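Local coordinates for peroxinectin A (Dictyostelium discoideum, PDB 6ERC), which uses hydrogen peroxide and a bound heme to oxidise phenolic donors, and also acts on iodide and thiocyanate, at residues A[225-230]-A[491-496]. Numbering follows the deposited sequence.
Sequences TLLLRD and AEVIKR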
loop_
_atom_site.group_PDB
_atom_site.type_symbol
_atom_site.label_atom_id
_atom_site.label_comp_id
_atom_site.label_asym_id
_atom_site.label_seq_id
_atom_site.Cartn_x
_atom_site.Cartn_y
_atom_site.Cartn_z
ATOM N N THR A 225 -10.730 -10.499 -5.106
ATOM C CA THR A 225 -11.651 -11.531 -5.568
ATOM C C THR A 225 -11.110 -12.925 -5.277
ATOM O O THR A 225 -11.820 -13.777 -4.729
ATOM C CB THR A 225 -11.912 -11.354 -7.066
ATOM O OG1 THR A 225 -12.429 -10.040 -7.309
ATOM C CG2 THR A 225 -12.909 -12.387 -7.573
ATOM N N LEU A 226 -9.852 -13.180 -5.637
ATOM C CA LEU A 226 -9.319 -14.533 -5.522
ATOM C C LEU A 226 -9.266 -14.987 -4.070
ATOM O O LEU A 226 -9.571 -16.146 -3.765
ATOM C CB LEU A 226 -7.932 -14.614 -6.161
ATOM C CG LEU A 226 -7.822 -14.268 -7.650
ATOM C CD1 LEU A 226 -6.445 -14.648 -8.180
ATOM C CD2 LEU A 226 -8.908 -14.934 -8.484
ATOM N N LEU A 227 -8.888 -14.092 -3.155
ATOM C CA LEU A 227 -8.838 -14.476 -1.749
ATOM C C LEU A 227 -10.234 -14.646 -1.167
ATOM O O LEU A 227 -10.412 -15.388 -0.195
ATOM C CB LEU A 227 -8.046 -13.446 -0.945
ATOM C CG LEU A 227 -6.548 -13.365 -1.248
ATOM C CD1 LEU A 227 -5.876 -12.351 -0.328
ATOM C CD2 LEU A 227 -5.874 -14.727 -1.123
ATOM N N LEU A 228 -11.230 -13.970 -1.742
ATOM C CA LEU A 228 -12.609 -14.233 -1.356
ATOM C C LEU A 228 -13.057 -15.603 -1.852
ATOM O O LEU A 228 -13.688 -16.365 -1.109
ATOM C CB LEU A 228 -13.524 -13.139 -1.901
ATOM C CG LEU A 228 -13.421 -11.748 -1.271
ATOM C CD1 LEU A 228 -14.240 -10.752 -2.076
ATOM C CD2 LEU A 228 -13.879 -11.759 0.175
ATOM N N ARG A 229 -12.737 -15.932 -3.105
ATOM C CA ARG A 229 -13.028 -17.265 -3.622
ATOM C C ARG A 229 -12.339 -18.331 -2.783
ATOM O O ARG A 229 -12.958 -19.324 -2.381
ATOM C CB ARG A 229 -12.584 -17.367 -5.080
ATOM C CG ARG A 229 -13.385 -16.515 -6.042
ATOM C CD ARG A 229 -12.821 -16.619 -7.448
ATOM N NE ARG A 229 -13.565 -15.807 -8.400
ATOM C CZ ARG A 229 -13.276 -15.718 -9.693
ATOM N NH1 ARG A 229 -12.253 -16.395 -10.196
ATOM N NH2 ARG A 229 -14.012 -14.951 -10.486
ATOM N N ASP A 230 -11.046 -18.141 -2.510
ATOM C CA ASP A 230 -10.310 -19.092 -1.687
ATOM C C ASP A 230 -10.908 -19.194 -0.291
ATOM O O ASP A 230 -10.850 -20.257 0.334
ATOM C CB ASP A 230 -8.839 -18.681 -1.613
ATOM C CG ASP A 230 -7.921 -19.842 -1.282
ATOM O OD1 ASP A 230 -8.001 -20.876 -1.977
ATOM O OD2 ASP A 230 -7.103 -19.714 -0.345
ATOM N N ALA A 491 1.100 -18.457 -6.604
ATOM C CA ALA A 491 0.782 -19.008 -7.917
ATOM C C ALA A 491 -0.272 -20.101 -7.819
ATOM O O ALA A 491 -1.154 -20.202 -8.680
ATOM C CB ALA A 491 2.047 -19.549 -8.580
ATOM N N GLU A 492 -0.194 -20.935 -6.780
ATOM C CA GLU A 492 -1.155 -22.021 -6.629
ATOM C C GLU A 492 -2.509 -21.527 -6.138
ATOM O O GLU A 492 -3.538 -22.119 -6.481
ATOM C CB GLU A 492 -0.599 -23.085 -5.678
ATOM C CG GLU A 492 0.489 -23.952 -6.300
ATOM C CD GLU A 492 -0.007 -24.736 -7.505
ATOM O OE1 GLU A 492 -1.230 -24.984 -7.592
ATOM O OE2 GLU A 492 0.823 -25.097 -8.366
ATOM N N VAL A 493 -2.538 -20.457 -5.343
ATOM C CA VAL A 493 -3.815 -19.852 -4.981
ATOM C C VAL A 493 -4.534 -19.363 -6.232
ATOM O O VAL A 493 -5.761 -19.467 -6.343
ATOM C CB VAL A 493 -3.601 -18.711 -3.969
ATOM C CG1 VAL A 493 -4.926 -18.044 -3.634
ATOM C CG2 VAL A 493 -2.934 -19.232 -2.704
ATOM N N ILE A 494 -3.779 -18.823 -7.193
ATOM C CA ILE A 494 -4.376 -18.348 -8.440
ATOM C C ILE A 494 -5.048 -19.502 -9.171
ATOM O O ILE A 494 -6.192 -19.393 -9.626
ATOM C CB ILE A 494 -3.309 -17.664 -9.317
ATOM C CG1 ILE A 494 -2.868 -16.345 -8.682
ATOM C CG2 ILE A 494 -3.837 -17.401 -10.724
ATOM C CD1 ILE A 494 -1.577 -15.782 -9.249
ATOM N N LYS A 495 -4.341 -20.625 -9.298
ATOM C CA LYS A 495 -4.899 -21.784 -9.988
ATOM C C LYS A 495 -6.139 -22.302 -9.271
ATOM O O LYS A 495 -7.154 -22.612 -9.906
ATOM C CB LYS A 495 -3.842 -22.879 -10.089
ATOM C CG LYS A 495 -2.602 -22.483 -10.873
ATOM C CD LYS A 495 -1.513 -23.538 -10.735
ATOM C CE LYS A 495 -0.242 -23.146 -11.468
ATOM N NZ LYS A 495 0.810 -24.191 -11.331
ATOM N N ARG A 496 -6.072 -22.406 -7.943
ATOM C CA ARG A 496 -7.211 -22.888 -7.169
ATOM C C ARG A 496 -8.452 -22.032 -7.376
ATOM O O ARG A 496 -9.577 -22.538 -7.274
ATOM C CB ARG A 496 -6.850 -22.920 -5.683
ATOM C CG ARG A 496 -6.319 -24.251 -5.205
ATOM C CD ARG A 496 -5.288 -24.105 -4.093
ATOM N NE ARG A 496 -5.620 -23.067 -3.118
ATOM C CZ ARG A 496 -5.044 -22.960 -1.924
ATOM N NH1 ARG A 496 -4.119 -23.836 -1.547
ATOM N NH2 ARG A 496 -5.395 -21.984 -1.100
#
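D230 and R496 form the salt bridge of this contact, carboxylate and guanidinium planes turned 19° apart. NH2 of R496 enters on the syn side of both oxygens, 2.9 Å from D230 OD2 and 3.0 Å from D230 OD1; NE of R496 adds a weak bond to D230 OD1 at 3.4 Å. With CG anti to the backbone N (chi1 -157°), D230 turns its carboxylate to R496, whose chain, bent at chi2 and chi3, brings the guanidinium edge to meet it. D230 OD1 also pairs with R233, and R496 NH1 donates a hydrogen bond to the backbone O of E486, so the ion pair belongs to a wider polar network. An alanine in place of D230 would probably leave the R496 and R233 guanidiniums, already close, without the negative charge between them.

Apolar contacts flank the salt bridge. L226 CD1 meets I494 CG1 at 4.0 Å, and I345 of helix 342-350 touches both side chains. V493 CG1 lies 4.3 Å from L227 CD2 and 4.2 Å from D230 CG; its other methyl, CG2, packs over one guanidinium face of R496 in its own helix.

The segment axes approach to 9.6 Å at 71°: steep helix-helix packing in the mainly helical animal heme peroxidase fold, tying the late helix 490-497 to the long helix 218-241.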